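Local coordinates for lumazine-binding protein (Silicibacter pomeroyi DSS-3, PDB 3FKA) that is of unknown function but has an NTF2-like fold and belongs to a putative lumazine-binding family, so it may bind a small molecule, at residues Met95-Phe100 / Lys115-Arg120; Gln80-Met85 / Thr102-Glu107; Ala29-Phe34 / Ala55-Cys60; Phe71-Ser76 / His87-Trp92. One frame throughout, in Å; residues are numbered along the deposited sequence. Where two conformers were deposited one is given.

Contact 1 of 4, residues Met95-Phe100 / Lys115-Arg120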
loop_
_atom_site.group_PDB
_atom_site.type_symbol
_atom_site.label_atom_id
_atom_site.label_comp_id
_atom_site.label_asym_id
_atom_site.label_seq_id
_atom_site.Cartn_x
_atom_site.Cartn_y
_atom_site.Cartn_z
HETATM N N MSE B 95 5.877 18.885 -15.132
HETATM C CA MSE B 95 5.509 17.478 -15.314
HETATM C C MSE B 95 4.972 16.906 -14.009
HETATM O O MSE B 95 5.379 17.365 -12.939
HETATM C CB MSE B 95 6.746 16.690 -15.735
HETATM C CG MSE B 95 7.338 17.089 -17.088
HETATM SE SE MSE B 95 9.117 16.337 -17.348
HETATM C CE MSE B 95 10.095 17.295 -15.974
ATOM N N ARG B 96 4.075 15.921 -14.106
ATOM C CA ARG B 96 3.485 15.225 -12.959
ATOM C C ARG B 96 4.205 13.905 -12.772
ATOM O O ARG B 96 4.281 13.112 -13.700
ATOM C CB ARG B 96 2.009 14.916 -13.183
ATOM C CG ARG B 96 1.295 14.176 -12.017
ATOM C CD ARG B 96 1.207 14.948 -10.718
ATOM N NE ARG B 96 0.378 16.153 -10.886
ATOM C CZ ARG B 96 -0.926 16.263 -10.644
ATOM N NH1 ARG B 96 -1.679 15.226 -10.241
ATOM N NH2 ARG B 96 -1.500 17.450 -10.853
ATOM N N PHE B 97 4.626 13.635 -11.549
ATOM C CA PHE B 97 5.339 12.423 -11.225
ATOM C C PHE B 97 4.675 11.594 -10.138
ATOM O O PHE B 97 3.948 12.144 -9.312
ATOM C CB PHE B 97 6.692 12.794 -10.631
ATOM C CG PHE B 97 7.640 13.462 -11.583
ATOM C CD1 PHE B 97 7.530 14.824 -11.863
ATOM C CD2 PHE B 97 8.713 12.761 -12.117
ATOM C CE1 PHE B 97 8.418 15.471 -12.717
ATOM C CE2 PHE B 97 9.627 13.412 -12.979
ATOM C CZ PHE B 97 9.464 14.765 -13.286
ATOM N N ASP B 98 4.940 10.284 -10.179
ATOM C CA ASP B 98 4.621 9.358 -9.131
ATOM C C ASP B 98 6.018 8.995 -8.638
ATOM O O ASP B 98 6.833 8.551 -9.449
ATOM C CB ASP B 98 3.924 8.105 -9.595
ATOM C CG ASP B 98 2.491 8.361 -9.940
ATOM O OD1 ASP B 98 1.711 8.749 -9.043
ATOM O OD2 ASP B 98 2.147 8.169 -11.099
ATOM N N ASP B 99 6.280 9.230 -7.362
ATOM C CA ASP B 99 7.526 8.895 -6.709
ATOM C C ASP B 99 7.303 7.789 -5.700
ATOM O O ASP B 99 6.326 7.853 -4.939
ATOM C CB ASP B 99 8.076 10.064 -5.891
ATOM C CG ASP B 99 8.544 11.236 -6.718
ATOM O OD1 ASP B 99 8.775 11.148 -7.945
ATOM O OD2 ASP B 99 8.731 12.285 -6.081
ATOM N N PHE B 100 8.174 6.767 -5.703
ATOM C CA PHE B 100 8.169 5.703 -4.718
ATOM C C PHE B 100 9.478 5.896 -3.952
ATOM O O PHE B 100 10.554 5.717 -4.534
ATOM C CB PHE B 100 8.081 4.298 -5.274
ATOM C CG PHE B 100 6.804 3.973 -5.994
ATOM C CD1 PHE B 100 5.573 4.591 -5.694
ATOM C CD2 PHE B 100 6.786 2.905 -6.876
ATOM C CE1 PHE B 100 4.434 4.194 -6.314
ATOM C CE2 PHE B 100 5.640 2.505 -7.469
ATOM C CZ PHE B 100 4.448 3.140 -7.198
ATOM N N LYS B 115 14.699 7.030 -4.345
ATOM C CA LYS B 115 13.486 7.513 -4.983
ATOM C C LYS B 115 13.420 6.959 -6.398
ATOM O O LYS B 115 14.363 7.122 -7.152
ATOM C CB LYS B 115 13.462 9.031 -5.106
ATOM C CG LYS B 115 12.115 9.613 -5.629
ATOM C CD LYS B 115 12.298 10.945 -6.369
ATOM C CE LYS B 115 13.108 11.968 -5.585
ATOM N NZ LYS B 115 13.270 13.204 -6.382
ATOM N N VAL B 116 12.323 6.267 -6.736
ATOM C CA VAL B 116 12.101 5.806 -8.121
ATOM C C VAL B 116 10.887 6.610 -8.534
ATOM O O VAL B 116 10.044 6.942 -7.686
ATOM C CB VAL B 116 11.894 4.290 -8.364
ATOM C CG1 VAL B 116 13.166 3.517 -8.006
ATOM C CG2 VAL B 116 10.679 3.759 -7.631
ATOM N N TYR B 117 10.832 6.986 -9.812
ATOM C CA TYR B 117 9.736 7.780 -10.307
ATOM C C TYR B 117 9.336 7.422 -11.720
ATOM O O TYR B 117 10.086 6.753 -12.476
ATOM C CB TYR B 117 10.124 9.282 -10.293
ATOM C CG TYR B 117 11.217 9.586 -11.307
ATOM C CD1 TYR B 117 10.915 9.858 -12.655
ATOM C CD2 TYR B 117 12.556 9.523 -10.942
ATOM C CE1 TYR B 117 11.904 10.064 -13.599
ATOM C CE2 TYR B 117 13.562 9.759 -11.896
ATOM C CZ TYR B 117 13.228 10.023 -13.217
ATOM O OH TYR B 117 14.232 10.256 -14.144
ATOM N N ARG B 118 8.126 7.826 -12.074
ATOM C CA ARG B 118 7.668 7.703 -13.451
ATOM C C ARG B 118 6.935 9.006 -13.740
ATOM O O ARG B 118 6.307 9.582 -12.852
ATOM C CB ARG B 118 6.841 6.444 -13.742
ATOM C CG ARG B 118 5.435 6.333 -13.188
ATOM C CD ARG B 118 4.365 7.183 -13.931
ATOM N NE ARG B 118 3.038 6.968 -13.367
ATOM C CZ ARG B 118 2.007 6.364 -13.965
ATOM N NH1 ARG B 118 2.055 5.892 -15.209
ATOM N NH2 ARG B 118 0.873 6.250 -13.285
ATOM N N ILE B 119 7.042 9.470 -14.972
ATOM C CA ILE B 119 6.376 10.687 -15.393
ATOM C C ILE B 119 5.063 10.286 -16.026
ATOM O O ILE B 119 5.025 9.418 -16.901
ATOM C CB ILE B 119 7.215 11.473 -16.406
ATOM C CG1 ILE B 119 8.543 11.888 -15.781
ATOM C CG2 ILE B 119 6.410 12.700 -16.888
ATOM C CD1 ILE B 119 9.565 12.429 -16.736
ATOM N N ARG B 120 3.970 10.925 -15.608
ATOM C CA ARG B 120 2.661 10.624 -16.184
ATOM C C ARG B 120 2.502 11.288 -17.527
ATOM O O ARG B 120 1.755 10.760 -18.355
ATOM C CB ARG B 120 1.547 11.089 -15.279
ATOM C CG ARG B 120 1.485 10.316 -14.030
ATOM C CD ARG B 120 0.314 10.791 -13.258
ATOM N NE ARG B 120 0.111 9.991 -12.070
ATOM C CZ ARG B 120 -0.780 10.269 -11.129
ATOM N NH1 ARG B 120 -1.598 11.325 -11.234
ATOM N NH2 ARG B 120 -0.874 9.464 -10.078
ATOM O OXT ARG B 120 3.113 12.329 -17.803
HETATM O O HOH W 1 3.367 14.905 -16.765
#
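The carboxylate of D98 is gripped by two arginines of segment 115-120. Its OD2 takes R118 NE at 2.7 Å on the anti lone pair, in the guanidinium plane. R120 NE reaches the same oxygen at 2.9 Å from above the carboxylate plane. OD1 receives a weak bond from R120 NH2 and a further bond from H87 NE2. R118 is folded for this: CG sits between the backbone N and the carbonyl carbon (chi1 71°). R120 runs extended, and its CG lies over one face of the R118 guanidinium, toward the rim. An alanine at D98 would remove the carboxylate that R118 and R120 share, and would probably leave both guanidinium groups less firmly placed and H87 NE2 without this acceptor. Under the salt bridges, D98 and R118 form a hydrogen-bonded antiparallel pair, with D98 N to R118 O at 3.1 Å. On the other face of the sheet F97 turns its edge to the face of Y117 in an offset edge-to-face pair, centroids 5.7 Å apart. F97 CE2 also packs on I119 CG1 at 3.4 Å. A water joins R96 N to R120 OXT. Strands 95-106 and 109-119 form a hairpin inside the sheet, flanked by strands 83-92 and 38-44 respectively.

Contact 2 of 4, residues Gln80-Met85 / Thr102-Glu107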
loop_
_atom_site.group_PDB
_atom_site.type_symbol
_atom_site.label_atom_id
_atom_site.label_comp_id
_atom_site.label_asym_id
_atom_site.label_seq_id
_atom_site.Cartn_x
_atom_site.Cartn_y
_atom_site.Cartn_z
ATOM N N GLN B 80 7.260 -0.269 8.700
ATOM C CA GLN B 80 7.554 -1.519 9.448
ATOM C C GLN B 80 8.764 -1.200 10.297
ATOM O O GLN B 80 9.844 -1.058 9.774
ATOM C CB GLN B 80 7.789 -2.709 8.535
ATOM C CG GLN B 80 6.546 -3.192 7.803
ATOM C CD GLN B 80 5.508 -3.874 8.727
ATOM O OE1 GLN B 80 5.857 -4.488 9.732
ATOM N NE2 GLN B 80 4.242 -3.774 8.365
ATOM N N GLY B 81 8.587 -1.072 11.614
ATOM C CA GLY B 81 9.728 -0.716 12.477
ATOM C C GLY B 81 10.411 0.578 12.033
ATOM O O GLY B 81 9.783 1.643 11.980
ATOM N N ASP B 82 11.691 0.475 11.675
ATOM C CA ASP B 82 12.490 1.638 11.271
ATOM C C ASP B 82 12.582 1.858 9.738
ATOM O O ASP B 82 13.452 2.625 9.293
ATOM C CB ASP B 82 13.871 1.608 11.960
ATOM C CG ASP B 82 14.718 0.413 11.599
ATOM O OD1 ASP B 82 14.321 -0.384 10.735
ATOM O OD2 ASP B 82 15.806 0.298 12.215
ATOM N N ILE B 83 11.743 1.169 8.956
ATOM C CA ILE B 83 11.705 1.352 7.499
ATOM C C ILE B 83 10.327 1.839 7.052
ATOM O O ILE B 83 9.299 1.517 7.668
ATOM C CB ILE B 83 12.166 0.098 6.686
ATOM C CG1 ILE B 83 11.326 -1.141 6.983
ATOM C CG2 ILE B 83 13.663 -0.173 6.960
ATOM C CD1 ILE B 83 11.567 -2.298 5.980
ATOM N N ALA B 84 10.324 2.636 5.987
ATOM C CA ALA B 84 9.081 3.150 5.415
ATOM C C ALA B 84 9.194 3.233 3.915
ATOM O O ALA B 84 10.312 3.316 3.361
ATOM C CB ALA B 84 8.716 4.527 5.975
HETATM N N MSE B 85 8.045 3.173 3.262
HETATM C CA MSE B 85 7.993 3.304 1.825
HETATM C C MSE B 85 6.770 4.176 1.547
HETATM O O MSE B 85 5.701 3.924 2.113
HETATM C CB MSE B 85 7.962 1.933 1.204
HETATM C CG MSE B 85 8.155 1.961 -0.250
HETATM SE SE MSE B 85 8.306 0.156 -0.949
HETATM C CE MSE B 85 6.735 -0.689 -0.131
ATOM N N THR B 102 11.976 5.056 -0.502
ATOM C CA THR B 102 12.318 4.089 0.555
ATOM C C THR B 102 12.978 5.017 1.583
ATOM O O THR B 102 13.765 5.909 1.199
ATOM C CB THR B 102 13.220 2.919 0.141
ATOM O OG1 THR B 102 14.374 3.403 -0.553
ATOM C CG2 THR B 102 12.445 1.982 -0.764
ATOM N N VAL B 103 12.656 4.825 2.866
ATOM C CA VAL B 103 13.117 5.724 3.923
ATOM C C VAL B 103 13.532 4.898 5.125
ATOM O O VAL B 103 12.929 3.842 5.384
ATOM C CB VAL B 103 11.976 6.690 4.344
ATOM C CG1 VAL B 103 12.519 7.889 5.141
ATOM C CG2 VAL B 103 11.183 7.227 3.123
ATOM N N LEU B 104 14.541 5.379 5.843
ATOM C CA LEU B 104 15.060 4.707 7.023
ATOM C C LEU B 104 15.083 5.668 8.201
ATOM O O LEU B 104 15.504 6.814 8.054
ATOM C CB LEU B 104 16.480 4.232 6.797
ATOM C CG LEU B 104 17.171 3.426 7.903
ATOM C CD1 LEU B 104 16.576 2.012 8.030
ATOM C CD2 LEU B 104 18.685 3.345 7.643
ATOM N N LEU B 105 14.645 5.183 9.356
ATOM C CA LEU B 105 14.692 5.935 10.599
ATOM C C LEU B 105 16.094 5.660 11.105
ATOM O O LEU B 105 16.374 4.536 11.522
ATOM C CB LEU B 105 13.652 5.450 11.598
ATOM C CG LEU B 105 13.696 6.053 13.011
ATOM C CD1 LEU B 105 13.500 7.548 13.012
ATOM C CD2 LEU B 105 12.628 5.370 13.858
ATOM N N HIS B 106 16.950 6.674 11.120
ATOM C CA HIS B 106 18.339 6.484 11.521
ATOM C C HIS B 106 18.783 7.640 12.405
ATOM O O HIS B 106 18.591 8.811 12.051
ATOM C CB HIS B 106 19.200 6.368 10.271
ATOM C CG HIS B 106 20.653 6.187 10.551
ATOM N ND1 HIS B 106 21.162 5.052 11.150
ATOM C CD2 HIS B 106 21.712 6.974 10.267
ATOM C CE1 HIS B 106 22.472 5.180 11.272
ATOM N NE2 HIS B 106 22.832 6.334 10.742
ATOM N N GLU B 107 19.366 7.301 13.553
ATOM C CA GLU B 107 19.817 8.307 14.521
ATOM C C GLU B 107 18.692 9.297 14.910
ATOM O O GLU B 107 18.908 10.507 14.983
ATOM C CB GLU B 107 21.054 9.022 13.989
ATOM C CG GLU B 107 22.186 8.059 13.787
ATOM C CD GLU B 107 23.447 8.693 13.264
ATOM O OE1 GLU B 107 23.447 9.861 12.806
ATOM O OE2 GLU B 107 24.448 7.961 13.310
#
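Three backbone hydrogen bonds join the start of strand 83-92 to the end of strand 95-106. L105 N donates a hydrogen bond to D82 O at 2.8 Å, almost straight at 175°. A84 and V103 form a hydrogen-bonded antiparallel pair: A84 N meets V103 O at 2.9 Å and V103 N meets A84 O at 2.8 Å. In all three the donor stands above the carbonyl plane. The type II' turn from Q80 to I83 uses further groups. I83 N bonds to Q80 O at 3.0 Å, and I83 O accepts from Q80 N. The polar side chains find partners in a second subunit. D82 OD2 bonds to H43 ND1 of that subunit, and T102 OG1 pairs with its S114 OG. Between the strands the side chains meet through carbon. L104, with CG anti to the backbone N, brings CD1 to 3.8 Å from I83 CG2. The same CD1 lies 3.4 Å from D82 O. On the other face A84 and V103 pack on L11 of helix 4-24. The chemistry is thus divided: main-chain bonds and apolar contacts hold the hairpin together, while the polar ends of D82 and T102 serve the subunit interface.

Contact 3 of 4, residues Ala29-Phe34 / Ala55-Cys60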
loop_
_atom_site.group_PDB
_atom_site.type_symbol
_atom_site.label_atom_id
_atom_site.label_comp_id
_atom_site.label_asym_id
_atom_site.label_seq_id
_atom_site.Cartn_x
_atom_site.Cartn_y
_atom_site.Cartn_z
ATOM N N ALA B 29 18.953 21.587 2.428
ATOM C CA ALA B 29 17.787 20.778 2.839
ATOM C C ALA B 29 17.810 19.407 2.181
ATOM O O ALA B 29 17.538 18.381 2.810
ATOM C CB ALA B 29 16.476 21.515 2.508
ATOM N N LEU B 30 18.126 19.386 0.890
ATOM C CA LEU B 30 18.196 18.125 0.148
ATOM C C LEU B 30 19.324 17.227 0.642
ATOM O O LEU B 30 19.152 16.025 0.697
ATOM C CB LEU B 30 18.355 18.392 -1.343
ATOM C CG LEU B 30 17.093 19.030 -1.996
ATOM C CD1 LEU B 30 17.454 19.667 -3.351
ATOM C CD2 LEU B 30 15.931 18.010 -2.085
ATOM N N GLU B 31 20.478 17.809 0.981
ATOM C CA GLU B 31 21.581 17.016 1.515
ATOM C C GLU B 31 21.238 16.489 2.904
ATOM O O GLU B 31 21.744 15.448 3.289
ATOM C CB GLU B 31 22.910 17.802 1.484
ATOM C CG GLU B 31 23.376 18.011 0.037
ATOM C CD GLU B 31 24.712 18.733 -0.139
ATOM O OE1 GLU B 31 25.200 19.426 0.791
ATOM O OE2 GLU B 31 25.262 18.645 -1.268
ATOM N N ARG B 32 20.395 17.203 3.649
ATOM C CA ARG B 32 19.977 16.770 4.974
ATOM C C ARG B 32 19.020 15.594 4.891
ATOM O O ARG B 32 19.199 14.625 5.580
ATOM C CB ARG B 32 19.275 17.895 5.748
ATOM C CG ARG B 32 18.679 17.477 7.107
ATOM C CD ARG B 32 17.880 18.604 7.751
ATOM N NE ARG B 32 17.218 18.137 8.973
ATOM C CZ ARG B 32 17.775 18.035 10.191
ATOM N NH1 ARG B 32 19.055 18.348 10.420
ATOM N NH2 ARG B 32 17.035 17.603 11.208
ATOM N N ILE B 33 18.011 15.700 4.030
ATOM C CA ILE B 33 16.957 14.654 3.917
ATOM C C ILE B 33 17.208 13.391 3.094
ATOM O O ILE B 33 16.428 12.417 3.204
ATOM C CB ILE B 33 15.624 15.319 3.488
ATOM C CG1 ILE B 33 15.621 15.774 2.021
ATOM C CG2 ILE B 33 15.309 16.454 4.517
ATOM C CD1 ILE B 33 14.302 16.385 1.587
ATOM N N PHE B 34 18.244 13.439 2.261
ATOM C CA PHE B 34 18.677 12.312 1.442
ATOM C C PHE B 34 20.049 11.869 1.920
ATOM O O PHE B 34 20.944 12.716 2.123
ATOM C CB PHE B 34 18.820 12.674 -0.035
ATOM C CG PHE B 34 17.535 12.771 -0.793
ATOM C CD1 PHE B 34 16.869 13.983 -0.929
ATOM C CD2 PHE B 34 17.002 11.651 -1.409
ATOM C CE1 PHE B 34 15.684 14.075 -1.630
ATOM C CE2 PHE B 34 15.804 11.746 -2.124
ATOM C CZ PHE B 34 15.159 12.958 -2.240
ATOM N N ALA B 55 24.050 14.625 -8.431
ATOM C CA ALA B 55 23.423 14.857 -9.730
ATOM C C ALA B 55 22.017 15.387 -9.602
ATOM O O ALA B 55 21.665 16.394 -10.248
ATOM C CB ALA B 55 23.422 13.584 -10.559
ATOM N N PHE B 56 21.179 14.756 -8.787
ATOM C CA PHE B 56 19.812 15.294 -8.740
ATOM C C PHE B 56 19.706 16.630 -7.981
ATOM O O PHE B 56 18.853 17.428 -8.314
ATOM C CB PHE B 56 18.780 14.248 -8.325
ATOM C CG PHE B 56 18.818 13.833 -6.938
ATOM C CD1 PHE B 56 18.253 14.645 -5.968
ATOM C CD2 PHE B 56 19.156 12.516 -6.604
ATOM C CE1 PHE B 56 18.201 14.254 -4.678
ATOM C CE2 PHE B 56 19.077 12.084 -5.275
ATOM C CZ PHE B 56 18.623 12.957 -4.317
ATOM N N ILE B 57 20.574 16.896 -6.999
ATOM C CA ILE B 57 20.530 18.224 -6.355
ATOM C C ILE B 57 20.898 19.322 -7.396
ATOM O O ILE B 57 20.233 20.350 -7.458
ATOM C CB ILE B 57 21.403 18.293 -5.104
ATOM C CG1 ILE B 57 20.781 17.425 -4.016
ATOM C CG2 ILE B 57 21.519 19.734 -4.650
ATOM C CD1 ILE B 57 21.610 17.377 -2.776
ATOM N N ALA B 58 21.889 19.061 -8.241
ATOM C CA ALA B 58 22.250 19.991 -9.310
ATOM C C ALA B 58 21.040 20.179 -10.253
ATOM O O ALA B 58 20.833 21.262 -10.760
ATOM C CB ALA B 58 23.451 19.511 -10.083
HETATM N N MSE B 59 20.270 19.114 -10.480
HETATM C CA MSE B 59 19.064 19.206 -11.341
HETATM C C MSE B 59 17.997 20.058 -10.653
HETATM O O MSE B 59 17.297 20.815 -11.340
HETATM C CB MSE B 59 18.569 17.806 -11.731
HETATM C CG MSE B 59 19.564 17.119 -12.642
HETATM SE SE MSE B 59 19.121 15.243 -12.781
HETATM C CE MSE B 59 20.609 14.702 -13.929
ATOM N N CYS B 60 17.863 19.942 -9.314
ATOM C CA CYS B 60 16.915 20.756 -8.550
ATOM C C CYS B 60 17.355 22.212 -8.601
ATOM O O CYS B 60 16.531 23.104 -8.777
ATOM C CB CYS B 60 16.787 20.305 -7.106
ATOM S SG CYS B 60 16.064 18.670 -6.944
#
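F56 points the edge of its ring at the face of F34. The tip atom, F56 CZ, stands over the centre of the F34 ring and comes to 3.6 Å from F34 CD2. The planes are 66° apart and the centroids 4.8 Å, so this is an edge-to-face pair. The torsions differ on the two sides. F56 CG sits between the backbone N and the carbonyl carbon (chi1 71°), while F34 CG is anti to its carbonyl carbon. F34 is the first residue to leave helical geometry, yet its N still bonds to L30 O.

I57 carries much of the rest. Its side chain reaches across to the other helix, and CD1 touches L30 CB at 3.7 Å. The same methyl meets E31 CG at 3.4 Å, with the two side chains crossing at about a right angle. The E31 carboxylate is bound by R27. L30 extends CD1 to C60 CB at 3.9 Å. No hydrogen bond crosses between the segments; this is apolar packing between two helices of the NTF2-like fold, 27-33 and 53-63.

The axes of segments 29-33 and 55-60 run roughly antiparallel, 148° between their N-to-C directions, and approach to 10.7 Å. Helix 4-24 backs the first segment, with A21 against L30. F34 rests on I112 and K115 of strand 109-119, and F56 on N51 of strand 47-52.

Contact 4 of 4, residues Phe71-Ser76 / His87-Trp92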
loop_
_atom_site.group_PDB
_atom_site.type_symbol
_atom_site.label_atom_id
_atom_site.label_comp_id
_atom_site.label_asym_id
_atom_site.label_seq_id
_atom_site.Cartn_x
_atom_site.Cartn_y
_atom_site.Cartn_z
ATOM N N PHE B 71 2.142 21.480 -6.319
ATOM C CA PHE B 71 1.135 20.493 -6.016
ATOM C C PHE B 71 1.823 19.223 -5.558
ATOM O O PHE B 71 2.799 18.810 -6.171
ATOM C CB PHE B 71 0.285 20.089 -7.229
ATOM C CG PHE B 71 -0.374 18.716 -7.063
ATOM C CD1 PHE B 71 -1.557 18.571 -6.351
ATOM C CD2 PHE B 71 0.239 17.558 -7.576
ATOM C CE1 PHE B 71 -2.134 17.311 -6.176
ATOM C CE2 PHE B 71 -0.324 16.301 -7.388
ATOM C CZ PHE B 71 -1.513 16.183 -6.693
ATOM N N TRP B 72 1.307 18.596 -4.508
ATOM C CA TRP B 72 1.801 17.288 -4.062
ATOM C C TRP B 72 0.746 16.617 -3.190
ATOM O O TRP B 72 -0.105 17.289 -2.589
ATOM C CB TRP B 72 3.142 17.329 -3.322
ATOM C CG TRP B 72 3.094 18.131 -2.082
ATOM C CD1 TRP B 72 3.148 19.488 -1.998
ATOM C CD2 TRP B 72 3.006 17.649 -0.753
ATOM N NE1 TRP B 72 3.092 19.884 -0.696
ATOM C CE2 TRP B 72 3.004 18.773 0.097
ATOM C CE3 TRP B 72 2.924 16.379 -0.188
ATOM C CZ2 TRP B 72 2.916 18.661 1.481
ATOM C CZ3 TRP B 72 2.849 16.263 1.188
ATOM C CH2 TRP B 72 2.841 17.402 2.010
ATOM N N ALA B 73 0.814 15.293 -3.134
ATOM C CA ALA B 73 -0.105 14.496 -2.333
ATOM C C ALA B 73 0.561 13.206 -1.919
ATOM O O ALA B 73 1.370 12.688 -2.660
ATOM C CB ALA B 73 -1.368 14.192 -3.129
ATOM N N ILE B 74 0.227 12.706 -0.735
ATOM C CA ILE B 74 0.733 11.434 -0.246
ATOM C C ILE B 74 -0.351 10.427 -0.590
ATOM O O ILE B 74 -1.446 10.486 -0.024
ATOM C CB ILE B 74 1.028 11.445 1.258
ATOM C CG1 ILE B 74 2.208 12.366 1.532
ATOM C CG2 ILE B 74 1.383 10.062 1.754
ATOM C CD1 ILE B 74 2.444 12.671 3.024
ATOM N N SER B 75 -0.062 9.552 -1.546
ATOM C CA SER B 75 -0.989 8.523 -1.979
ATOM C C SER B 75 -0.892 7.299 -1.079
ATOM O O SER B 75 -1.869 6.586 -0.936
ATOM C CB SER B 75 -0.762 8.164 -3.442
ATOM O OG SER B 75 -1.122 9.272 -4.246
ATOM N N SER B 76 0.300 6.997 -0.561
ATOM C CA SER B 76 0.413 5.912 0.408
ATOM C C SER B 76 1.679 6.033 1.234
ATOM O O SER B 76 2.668 6.648 0.801
ATOM C CB SER B 76 0.352 4.511 -0.225
ATOM O OG SER B 76 1.548 4.177 -0.892
ATOM N N HIS B 87 4.414 6.612 -1.413
ATOM C CA HIS B 87 3.996 6.910 -2.791
ATOM C C HIS B 87 3.548 8.371 -2.704
ATOM O O HIS B 87 2.563 8.682 -2.015
ATOM C CB HIS B 87 2.904 5.991 -3.339
ATOM C CG HIS B 87 2.325 6.425 -4.652
ATOM N ND1 HIS B 87 1.101 5.980 -5.108
ATOM C CD2 HIS B 87 2.774 7.303 -5.580
ATOM C CE1 HIS B 87 0.851 6.524 -6.286
ATOM N NE2 HIS B 87 1.851 7.331 -6.596
ATOM N N VAL B 88 4.273 9.252 -3.395
ATOM C CA VAL B 88 3.980 10.652 -3.433
ATOM C C VAL B 88 3.725 11.118 -4.864
ATOM O O VAL B 88 4.458 10.710 -5.781
ATOM C CB VAL B 88 5.187 11.514 -2.877
ATOM C CG1 VAL B 88 4.869 13.028 -2.859
ATOM C CG2 VAL B 88 5.608 11.047 -1.462
ATOM N N GLU B 89 2.663 11.903 -5.053
ATOM C CA GLU B 89 2.335 12.515 -6.329
ATOM C C GLU B 89 2.872 13.912 -6.256
ATOM O O GLU B 89 2.683 14.563 -5.240
ATOM C CB GLU B 89 0.842 12.680 -6.558
ATOM C CG GLU B 89 0.018 11.444 -6.662
ATOM C CD GLU B 89 -1.453 11.771 -6.933
ATOM O OE1 GLU B 89 -1.891 12.910 -6.685
ATOM O OE2 GLU B 89 -2.187 10.893 -7.411
ATOM N N ASN B 90 3.547 14.396 -7.294
ATOM C CA ASN B 90 4.037 15.777 -7.228
ATOM C C ASN B 90 4.330 16.355 -8.589
ATOM O O ASN B 90 4.547 15.624 -9.529
ATOM C CB ASN B 90 5.248 15.904 -6.305
ATOM C CG ASN B 90 6.425 15.112 -6.756
ATOM O OD1 ASN B 90 7.042 15.425 -7.762
ATOM N ND2 ASN B 90 6.821 14.149 -5.956
ATOM N N ASP B 91 4.277 17.678 -8.666
ATOM C CA ASP B 91 4.596 18.394 -9.877
ATOM C C ASP B 91 5.998 18.937 -9.734
ATOM O O ASP B 91 6.394 19.358 -8.654
ATOM C CB ASP B 91 3.673 19.580 -10.138
ATOM C CG ASP B 91 2.305 19.177 -10.596
ATOM O OD1 ASP B 91 2.116 18.004 -10.924
ATOM O OD2 ASP B 91 1.417 20.050 -10.674
ATOM N N TRP B 92 6.747 18.890 -10.821
ATOM C CA TRP B 92 8.093 19.441 -10.862
ATOM C C TRP B 92 8.424 19.769 -12.309
ATOM O O TRP B 92 8.216 18.942 -13.194
ATOM C CB TRP B 92 9.137 18.480 -10.284
ATOM C CG TRP B 92 10.548 19.034 -10.396
ATOM C CD1 TRP B 92 11.093 20.016 -9.640
ATOM C CD2 TRP B 92 11.568 18.624 -11.315
ATOM N NE1 TRP B 92 12.394 20.251 -10.023
ATOM C CE2 TRP B 92 12.718 19.405 -11.044
ATOM C CE3 TRP B 92 11.624 17.678 -12.347
ATOM C CZ2 TRP B 92 13.909 19.277 -11.767
ATOM C CZ3 TRP B 92 12.830 17.528 -13.058
ATOM C CH2 TRP B 92 13.943 18.338 -12.771
HETATM O O HOH W 2 2.157 22.522 -9.336
HETATM O O HOH W 3 -1.813 8.301 -6.914
#
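Strands 72-76 and 87-92 run antiparallel, and a classic beta bulge sets S75 and S76 together opposite H87. H87 O accepts from both serines, S75 N at 2.8 Å and S76 N at 3.2 Å. H87 N returns a bond to S76 O.

S75 CB lies over one face of the H87 imidazole in a CH-pi contact, 3.7 Å from the ring centroid. H87 CG is anti to its backbone N, and H87 NE2 bonds to D98. F100 meets the ring edge-to-face. An alanine at H87 would remove the imidazole, and so the bond to D98 and the surface that S75 CB and F100 pack on; this would probably leave the D98 carboxylate less well fixed and the packing beside the bulge looser.

E89 stretches out beyond CG beside these groups. A water bridges S75 OG to E89 OE2, which also forms a salt bridge with R120. The other oxygen, E89 OE1, comes to the edge of the F71 ring, 3.3 Å from CZ. F71 CG is anti to its backbone N, and F71 CB lies 3.6 Å from D91 OD2. A second water links F71 N to D91 OD2. D91 OD1 forms a salt bridge with R96 NE.

On the other face W72 packs against V15, E16 and V19 of helix 4-24. Strand 83-92 has strand 95-106 on its far side. Strand 72-80 is outermost within the chain, but S76 pairs with a strand of a third subunit and continues the sheet.

Contacts 1, 2 and 4 lie on one sheet. Contact 2 shares strand 95-106 with contact 1 and strand 83-92 with contact 4, but its centre is about 21 Å and 19 Å from theirs. Contacts 1 and 4 are closest, about 9 Å between centres. They are tied by a salt bridge, R96 NE to D91 OD1 at 2.5 Å, and a probable hydrogen bond, N90 ND2 to D99 OD2 at 2.7 Å. Contact 3 touches contacts 1 and 4 by packing alone, F34 on K115 and M59 on W92, and does not touch contact 2. Unidentified ligand atoms, probably from crystallisation, lie about 3 Å from the D99 and N90 side chains and about 4 Å from that of C60. They may mark a pocket bordered by contacts 1, 3 and 4.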